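Local coordinates for glycosyl hydrolase family 88 (Pedobacter heparinus, PDB 3WIW), which hydrolyses unsaturated glucuronyl saccharides derived from heparin, as a family 88 glycoside hydrolase with an alpha6/alpha6-barrel, at residues Q353-K358 with Y376-Y381. Sequence-based numbering, arbitrary orientation.
Sequences QFFILK and YADYYY
This is a buried loop-to-helix contact in the alpha6/alpha6-barrel, where a helix carboxylate binds two successive backbone amides of the loop between helix 327-340 and strand 360-361. The carboxylate is that of Asp-378, near the start of helix 375-392. Ile-356 N donates to Asp-378 OD2 at 2.8 Å in an almost straight bond. Leu-357 N donates to Asp-378 OD1 at 2.9 Å. Both amides approach from above the carboxylate plane. A water is hydrogen-bonded to both Asp-378 OD1 and Leu-357 O and links loop to helix. Asp-378 OD2 lies at the edge of the Phe-355 ring, 3.6 Å from Phe-355 CD1. An alanine in place of Asp-378 would probably leave both buried amides without their acceptors and loosen the loop. Further along the helix, the Tyr-381 ring takes Leu-357 CD2 over its centre in a CH-pi contact, 4.0 Å from CD2 to the ring centroid. Leu-357 CD1 packs on Tyr-381 CB, and Ile-356 CG2 meets Tyr-381 CE2 obliquely. Tyr-381 OH is hydrogen-bonded to Ser-341. Around this contact, Tyr-381 touches helix 30-49, Ala-377 touches helix 306-322, and Phe-355 packs on strand 55-59.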
loop_
_atom_site.group_PDB
_atom_site.type_symbol
_atom_site.label_atom_id
_atom_site.label_comp_id
_atom_site.label_asym_id
_atom_site.label_seq_id
_atom_site.Cartn_x
_atom_site.Cartn_y
_atom_site.Cartn_z
ATOM N N GLN A 353 -14.868 13.576 -6.934
ATOM C CA GLN A 353 -13.736 13.970 -7.764
ATOM C C GLN A 353 -13.107 12.779 -8.504
ATOM O O GLN A 353 -11.909 12.772 -8.824
ATOM C CB GLN A 353 -12.710 14.776 -6.951
ATOM C CG GLN A 353 -13.288 16.086 -6.371
ATOM C CD GLN A 353 -13.441 17.197 -7.429
ATOM O OE1 GLN A 353 -13.644 16.927 -8.606
ATOM N NE2 GLN A 353 -13.296 18.447 -7.002
ATOM N N PHE A 354 -13.953 11.795 -8.811
ATOM C CA PHE A 354 -13.600 10.584 -9.552
ATOM C C PHE A 354 -12.718 9.594 -8.787
ATOM O O PHE A 354 -12.255 8.601 -9.367
ATOM C CB PHE A 354 -12.993 10.902 -10.927
ATOM C CG PHE A 354 -13.809 11.867 -11.740
ATOM C CD1 PHE A 354 -15.178 11.672 -11.925
ATOM C CD2 PHE A 354 -13.215 12.993 -12.311
ATOM C CE1 PHE A 354 -15.919 12.581 -12.673
ATOM C CE2 PHE A 354 -13.950 13.893 -13.061
ATOM C CZ PHE A 354 -15.303 13.687 -13.235
ATOM N N PHE A 355 -12.499 9.832 -7.494
ATOM C CA PHE A 355 -11.916 8.797 -6.661
ATOM C C PHE A 355 -12.928 7.682 -6.430
ATOM O O PHE A 355 -14.137 7.913 -6.434
ATOM C CB PHE A 355 -11.477 9.350 -5.317
ATOM C CG PHE A 355 -10.302 10.276 -5.394
ATOM C CD1 PHE A 355 -9.009 9.774 -5.428
ATOM C CD2 PHE A 355 -10.477 11.655 -5.427
ATOM C CE1 PHE A 355 -7.895 10.628 -5.484
ATOM C CE2 PHE A 355 -9.386 12.515 -5.477
ATOM C CZ PHE A 355 -8.085 12.008 -5.509
ATOM N N ILE A 356 -12.434 6.486 -6.168
ATOM C CA ILE A 356 -13.294 5.312 -6.051
ATOM C C ILE A 356 -13.881 5.161 -4.632
ATOM O O ILE A 356 -15.075 4.985 -4.484
ATOM C CB ILE A 356 -12.526 4.051 -6.468
ATOM C CG1 ILE A 356 -12.108 4.152 -7.954
ATOM C CG2 ILE A 356 -13.360 2.805 -6.222
ATOM C CD1 ILE A 356 -11.108 3.118 -8.419
ATOM N N LEU A 357 -13.045 5.234 -3.596
ATOM C CA LEU A 357 -13.484 5.112 -2.207
ATOM C C LEU A 357 -13.497 6.450 -1.477
ATOM O O LEU A 357 -12.839 7.419 -1.883
ATOM C CB LEU A 357 -12.560 4.176 -1.442
ATOM C CG LEU A 357 -12.548 2.710 -1.857
ATOM C CD1 LEU A 357 -11.638 1.925 -0.910
ATOM C CD2 LEU A 357 -13.943 2.125 -1.861
ATOM N N LYS A 358 -14.257 6.475 -0.386
ATOM C CA LYS A 358 -14.302 7.609 0.537
ATOM C C LYS A 358 -13.675 7.237 1.885
ATOM O O LYS A 358 -13.352 6.068 2.136
ATOM C CB LYS A 358 -15.759 7.998 0.756
ATOM C CG LYS A 358 -16.431 8.486 -0.521
ATOM C CD LYS A 358 -17.940 8.719 -0.332
ATOM C CE LYS A 358 -18.738 7.416 -0.222
ATOM N NZ LYS A 358 -20.159 7.683 0.192
ATOM N N TYR A 376 -4.079 5.978 -2.748
ATOM C CA TYR A 376 -3.630 4.634 -2.393
ATOM C C TYR A 376 -4.734 3.753 -1.832
ATOM O O TYR A 376 -4.661 2.531 -1.968
ATOM C CB TYR A 376 -2.412 4.629 -1.479
ATOM C CG TYR A 376 -2.481 5.531 -0.257
ATOM C CD1 TYR A 376 -3.018 5.076 0.955
ATOM C CD2 TYR A 376 -1.959 6.827 -0.300
ATOM C CE1 TYR A 376 -3.047 5.888 2.077
ATOM C CE2 TYR A 376 -1.965 7.660 0.827
ATOM C CZ TYR A 376 -2.514 7.175 2.014
ATOM O OH TYR A 376 -2.525 7.946 3.156
ATOM N N ALA A 377 -5.774 4.341 -1.232
ATOM C CA ALA A 377 -6.938 3.523 -0.849
ATOM C C ALA A 377 -7.530 2.887 -2.099
ATOM O O ALA A 377 -7.842 1.693 -2.113
ATOM C CB ALA A 377 -7.970 4.341 -0.138
ATOM N N ASP A 378 -7.640 3.661 -3.176
ATOM C CA ASP A 378 -8.216 3.129 -4.407
ATOM C C ASP A 378 -7.324 2.033 -5.010
ATOM O O ASP A 378 -7.850 1.012 -5.492
ATOM C CB ASP A 378 -8.419 4.227 -5.455
ATOM C CG ASP A 378 -9.459 5.263 -5.064
ATOM O OD1 ASP A 378 -10.141 5.119 -4.029
ATOM O OD2 ASP A 378 -9.638 6.225 -5.841
ATOM N N TYR A 379 -6.001 2.228 -4.981
ATOM C CA TYR A 379 -5.071 1.281 -5.543
ATOM C C TYR A 379 -5.196 -0.063 -4.836
ATOM O O TYR A 379 -5.387 -1.110 -5.487
ATOM C CB TYR A 379 -3.674 1.857 -5.381
ATOM C CG TYR A 379 -2.585 0.918 -5.832
ATOM C CD1 TYR A 379 -2.175 0.856 -7.180
ATOM C CD2 TYR A 379 -1.925 0.082 -4.906
ATOM C CE1 TYR A 379 -1.143 0.006 -7.579
ATOM C CE2 TYR A 379 -0.895 -0.779 -5.307
ATOM C CZ TYR A 379 -0.512 -0.803 -6.642
ATOM O OH TYR A 379 0.503 -1.610 -7.074
ATOM N N TYR A 380 -5.125 -0.059 -3.501
ATOM C CA TYR A 380 -5.187 -1.325 -2.766
ATOM C C TYR A 380 -6.581 -1.944 -2.787
ATOM O O TYR A 380 -6.712 -3.164 -2.753
ATOM C CB TYR A 380 -4.589 -1.222 -1.342
ATOM C CG TYR A 380 -3.093 -1.001 -1.422
ATOM C CD1 TYR A 380 -2.224 -2.024 -1.839
ATOM C CD2 TYR A 380 -2.556 0.261 -1.171
ATOM C CE1 TYR A 380 -0.845 -1.813 -1.965
ATOM C CE2 TYR A 380 -1.184 0.491 -1.295
ATOM C CZ TYR A 380 -0.334 -0.552 -1.702
ATOM O OH TYR A 380 0.992 -0.292 -1.854
ATOM N N TYR A 381 -7.619 -1.117 -2.907
ATOM C CA TYR A 381 -8.957 -1.645 -3.082
ATOM C C TYR A 381 -9.106 -2.403 -4.398
ATOM O O TYR A 381 -9.591 -3.537 -4.416
ATOM C CB TYR A 381 -9.968 -0.504 -3.004
ATOM C CG TYR A 381 -11.389 -0.881 -3.332
ATOM C CD1 TYR A 381 -12.118 -1.733 -2.502
ATOM C CD2 TYR A 381 -12.012 -0.361 -4.451
ATOM C CE1 TYR A 381 -13.468 -2.057 -2.786
ATOM C CE2 TYR A 381 -13.343 -0.665 -4.751
ATOM C CZ TYR A 381 -14.059 -1.515 -3.916
ATOM O OH TYR A 381 -15.368 -1.813 -4.224
HETATM O O HOH W 1 -10.154 6.765 -1.780
#